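Local coordinates for protein arylesterase (Sulfolobus solfataricus, PDB 5L2P) that hydrolyses a broad range of aromatic esters, p-nitrophenyl fatty acid esters and aryl dialkyl phosphates, paraoxon and phenyl acetate among the best substrates, at residues 25-28 with 29-33; 210-213 with 214-218. All coordinates share one frame; numbering follows the deposited sequence.

Contact 1. Residues 25-28 with 29-33; sequences YQFQ and EIRQK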
# COMPACT_ATOMS: atom_id res chain seq x y z
N TYR A 25 -35.77 -9.45 -12.09
CA TYR A 25 -35.53 -10.87 -12.27
C TYR A 25 -35.60 -11.64 -10.95
O TYR A 25 -35.31 -11.10 -9.89
CB TYR A 25 -34.14 -11.08 -12.89
CG TYR A 25 -33.94 -10.34 -14.20
CD1 TYR A 25 -34.71 -10.66 -15.33
CD2 TYR A 25 -32.99 -9.34 -14.32
CE1 TYR A 25 -34.53 -10.00 -16.54
CE2 TYR A 25 -32.80 -8.67 -15.51
CZ TYR A 25 -33.57 -9.00 -16.62
OH TYR A 25 -33.38 -8.33 -17.81
N GLN A 26 -35.95 -12.91 -11.04
CA GLN A 26 -35.94 -13.83 -9.89
C GLN A 26 -34.52 -14.38 -9.78
O GLN A 26 -33.72 -14.24 -10.73
CB GLN A 26 -36.92 -15.00 -10.11
CG GLN A 26 -38.30 -14.59 -10.63
CD GLN A 26 -38.82 -15.49 -11.74
OE1 GLN A 26 -39.87 -16.08 -11.59
NE2 GLN A 26 -38.08 -15.59 -12.85
N PHE A 27 -34.23 -15.03 -8.65
CA PHE A 27 -32.87 -15.51 -8.39
C PHE A 27 -32.38 -16.50 -9.44
O PHE A 27 -31.24 -16.42 -9.91
CB PHE A 27 -32.73 -16.10 -6.98
CG PHE A 27 -31.37 -16.68 -6.71
CD1 PHE A 27 -30.24 -15.86 -6.59
CD2 PHE A 27 -31.20 -18.03 -6.62
CE1 PHE A 27 -28.98 -16.40 -6.38
CE2 PHE A 27 -29.95 -18.58 -6.38
CZ PHE A 27 -28.83 -17.76 -6.28
N GLN A 28 -33.23 -17.44 -9.81
CA GLN A 28 -32.86 -18.46 -10.79
C GLN A 28 -32.47 -17.87 -12.15
O GLN A 28 -31.55 -18.36 -12.80
CB GLN A 28 -34.00 -19.46 -10.95
CG GLN A 28 -34.22 -20.30 -9.71
CD GLN A 28 -33.20 -21.42 -9.56
OE1 GLN A 28 -32.25 -21.54 -10.35
NE2 GLN A 28 -33.42 -22.28 -8.56
N GLU A 29 -33.18 -16.83 -12.58
CA GLU A 29 -32.85 -16.16 -13.83
C GLU A 29 -31.52 -15.38 -13.73
O GLU A 29 -30.78 -15.33 -14.70
CB GLU A 29 -33.98 -15.24 -14.29
CG GLU A 29 -35.29 -15.98 -14.49
CD GLU A 29 -35.16 -17.17 -15.42
OE1 GLU A 29 -34.72 -16.98 -16.58
OE2 GLU A 29 -35.50 -18.31 -15.01
N ILE A 30 -31.24 -14.80 -12.57
CA ILE A 30 -29.95 -14.13 -12.33
C ILE A 30 -28.80 -15.14 -12.35
O ILE A 30 -27.75 -14.88 -12.95
CB ILE A 30 -29.95 -13.32 -11.00
CG1 ILE A 30 -30.91 -12.12 -11.15
CG2 ILE A 30 -28.54 -12.82 -10.66
CD1 ILE A 30 -31.33 -11.50 -9.85
N ARG A 31 -29.02 -16.29 -11.71
CA ARG A 31 -28.04 -17.38 -11.73
C ARG A 31 -27.70 -17.75 -13.18
O ARG A 31 -26.54 -17.78 -13.57
CB ARG A 31 -28.58 -18.60 -10.96
CG ARG A 31 -27.73 -19.86 -11.06
CD ARG A 31 -28.34 -21.01 -10.26
NE ARG A 31 -27.99 -21.00 -8.84
CZ ARG A 31 -28.58 -21.76 -7.91
NH1 ARG A 31 -29.57 -22.56 -8.24
NH2 ARG A 31 -28.19 -21.71 -6.64
N GLN A 32 -28.73 -18.00 -13.97
CA GLN A 32 -28.56 -18.38 -15.37
C GLN A 32 -27.93 -17.26 -16.19
O GLN A 32 -27.06 -17.54 -17.02
CB GLN A 32 -29.94 -18.75 -15.94
CG GLN A 32 -29.96 -19.12 -17.42
CD GLN A 32 -31.32 -19.63 -17.86
OE1 GLN A 32 -32.09 -20.14 -17.05
NE2 GLN A 32 -31.61 -19.51 -19.15
N LYS A 33 -28.34 -16.01 -15.98
CA LYS A 33 -27.80 -14.92 -16.78
C LYS A 33 -26.29 -14.69 -16.51
O LYS A 33 -25.54 -14.38 -17.44
CB LYS A 33 -28.56 -13.63 -16.52
CG LYS A 33 -28.58 -12.66 -17.70
CD LYS A 33 -29.59 -11.52 -17.46
CE LYS A 33 -31.06 -11.91 -17.64
NZ LYS A 33 -31.50 -11.81 -19.07
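Tyr25 and Ile30 meet across the start of helix 27-39, with CB of Tyr25 lying 3.8 Å from CG1 of Ile30. The tyrosine ring extends along the flank of the helix, where Lys33, two turns further on, reaches back to it. The lysine chain crosses the tyrosine at about a right angle and sets its CE over one ring face, 4.2 Å from the ring centroid and 17° off the normal, a CH-pi contact displaced toward the rim. Bends at chi3 (-76°) and chi4 turn the methylene chain toward that face.

On another side of the helix, Phe27 and Arg31 are one turn apart. The phenylalanine offers its edge: CE2 stands above one face of the guanidinium and is 3.6 Å from NH2, the ring and guanidinium planes being 72° apart. The ring face therefore takes no part in this approach. Gln28 runs alongside the same arginine, pointing the same way, with its amide steeply inclined to the guanidinium. The arginine head is fixed mainly from outside, by a salt bridge from NH1 to Glu119 and a hydrogen bond from NE to the carbonyl of Ile87, while Phe27 also packs on helix 212-217.

Behind these side chains the first helical turns are closed by backbone bonds. Ile30 N donates to Gln26 O at 3.1 Å, and Arg31 N to Phe27 O at 2.9 Å; Gln32 N follows with Gln28 O. Gln26 occupies the N-cap, so Tyr25 just before it and Ile30, the fourth residue of the helix, are placed as the pair of a hydrophobic staple, a classic feature of helix N-termini.

Contact 2. Residues 210-213 with 214-218; sequences VDYG and VKMYI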
# COMPACT_ATOMS: atom_id res chain seq x y z
N VAL A 210 -21.45 -8.42 6.28
CA VAL A 210 -21.62 -9.77 5.72
C VAL A 210 -22.33 -9.65 4.36
O VAL A 210 -23.48 -9.23 4.29
CB VAL A 210 -22.46 -10.68 6.65
CG1 VAL A 210 -22.43 -12.11 6.17
CG2 VAL A 210 -21.94 -10.64 8.08
N ASP A 211 -21.67 -10.04 3.27
CA ASP A 211 -22.28 -9.89 1.95
C ASP A 211 -23.30 -11.00 1.65
O ASP A 211 -23.43 -11.99 2.39
CB ASP A 211 -21.27 -9.76 0.83
CG ASP A 211 -20.64 -11.08 0.44
OD1 ASP A 211 -20.25 -11.85 1.34
OD2 ASP A 211 -20.58 -11.36 -0.78
N TYR A 212 -24.02 -10.77 0.55
CA TYR A 212 -25.14 -11.60 0.14
C TYR A 212 -24.73 -13.05 -0.07
O TYR A 212 -25.46 -13.95 0.34
CB TYR A 212 -25.73 -11.04 -1.15
CG TYR A 212 -26.90 -11.79 -1.69
CD1 TYR A 212 -28.02 -11.99 -0.90
CD2 TYR A 212 -26.91 -12.29 -3.00
CE1 TYR A 212 -29.13 -12.68 -1.38
CE2 TYR A 212 -28.03 -12.96 -3.50
CZ TYR A 212 -29.13 -13.17 -2.68
OH TYR A 212 -30.25 -13.85 -3.14
N GLY A 213 -23.58 -13.26 -0.71
CA GLY A 213 -23.16 -14.61 -1.03
C GLY A 213 -22.86 -15.45 0.20
O GLY A 213 -23.21 -16.61 0.25
N VAL A 214 -22.21 -14.85 1.19
CA VAL A 214 -21.89 -15.52 2.45
C VAL A 214 -23.17 -15.85 3.22
O VAL A 214 -23.31 -16.94 3.70
CB VAL A 214 -20.93 -14.65 3.31
CG1 VAL A 214 -20.67 -15.27 4.69
CG2 VAL A 214 -19.60 -14.46 2.60
N LYS A 215 -24.09 -14.91 3.35
CA LYS A 215 -25.37 -15.14 4.04
C LYS A 215 -26.16 -16.31 3.46
O LYS A 215 -26.84 -17.03 4.20
CB LYS A 215 -26.26 -13.90 3.97
CG LYS A 215 -25.88 -12.77 4.89
CD LYS A 215 -26.83 -11.60 4.70
CE LYS A 215 -26.44 -10.40 5.56
NZ LYS A 215 -26.95 -10.53 6.96
N MET A 216 -26.08 -16.49 2.15
CA MET A 216 -26.78 -17.58 1.46
C MET A 216 -26.10 -18.93 1.69
O MET A 216 -26.76 -19.94 1.77
CB MET A 216 -26.83 -17.30 -0.03
CG MET A 216 -27.59 -16.03 -0.34
SD MET A 216 -29.26 -16.41 -0.86
CE MET A 216 -28.95 -16.74 -2.60
N TYR A 217 -24.77 -18.91 1.82
CA TYR A 217 -23.96 -20.12 1.95
C TYR A 217 -23.91 -20.62 3.38
O TYR A 217 -24.10 -21.82 3.61
CB TYR A 217 -22.57 -19.85 1.41
CG TYR A 217 -21.61 -21.00 1.44
CD1 TYR A 217 -21.97 -22.23 0.91
CD2 TYR A 217 -20.30 -20.85 1.98
CE1 TYR A 217 -21.08 -23.29 0.93
CE2 TYR A 217 -19.43 -21.90 2.00
CZ TYR A 217 -19.81 -23.11 1.48
OH TYR A 217 -18.93 -24.18 1.49
N ILE A 218 -23.69 -19.72 4.35
CA ILE A 218 -23.57 -20.13 5.76
C ILE A 218 -24.93 -20.33 6.44
O ILE A 218 -25.94 -19.78 6.01
CB ILE A 218 -22.70 -19.17 6.62
CG1 ILE A 218 -23.36 -17.80 6.76
CG2 ILE A 218 -21.29 -19.11 6.05
CD1 ILE A 218 -22.62 -16.92 7.74
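Met216 folds back over Tyr212, one turn earlier in the short helix 212-217, and its atoms meet the tyrosine in sequence. CB lies 3.6 Å from the carbonyl oxygen Tyr212 O. CG comes next and sits over one face of the ring, 4.0 Å from the centroid and 18° off the normal, shifted toward the rim. The sulfur stands more obliquely, SD being 4.3 Å from the centroid and 40° off the normal, a Met-aromatic contact. Turns at chi2 (-100°) and chi3 then carry the terminal methyl to the phenol end, CE packing 3.6 Å from CZ of Tyr212. Cutting this chain back to an alanine would remove CG, sulfur and methyl alike, and is likely to leave the tyrosine ring less restrained and Phe27 without its methyl neighbour. The ring also meets Phe22.

The helix falls between strands 178-182 and 242-248 of the alpha/beta hydrolase sheet, where relatives in the GDXG, or hormone-sensitive lipase, family carry part of the cap over the active site. Asp211, its N-cap residue, has its side chain about 9 Å from that of Ser156, the inferred nucleophile.

Val210, just ahead of that cap, touches the fourth helical residue much as in a hydrophobic staple: CG1 is 3.7 Å from CG in the aliphatic part of Lys215, and also packs against CG1 of Val214. Lys215 N donates to Asp211 O at 3.1 Å. At its far end the lysine NZ makes a long, weak ion pair with Glu235 of a second subunit.

How the contacts relate
Contact 1 comes first along the chain, at the start of helix 27-39 in the N-terminal part; contact 2, on helix 212-217, follows some 180 residues later, beyond most strands of the central sheet. Their centres are nevertheless about 17 Å apart, and the two helices touch: Phe27 CE1 lies 3.8 Å from Met216 CE, and Phe27 CD1 packs near the hydroxyl of Tyr212. The principle illustrated is that parts far apart in sequence can pack against each other. N-terminal helices packed on an insertion between late sheet strands are consistent with the cap of this hydrolase family; contact 2 lies nearer the catalytic residues, contact 1 nearer the surface.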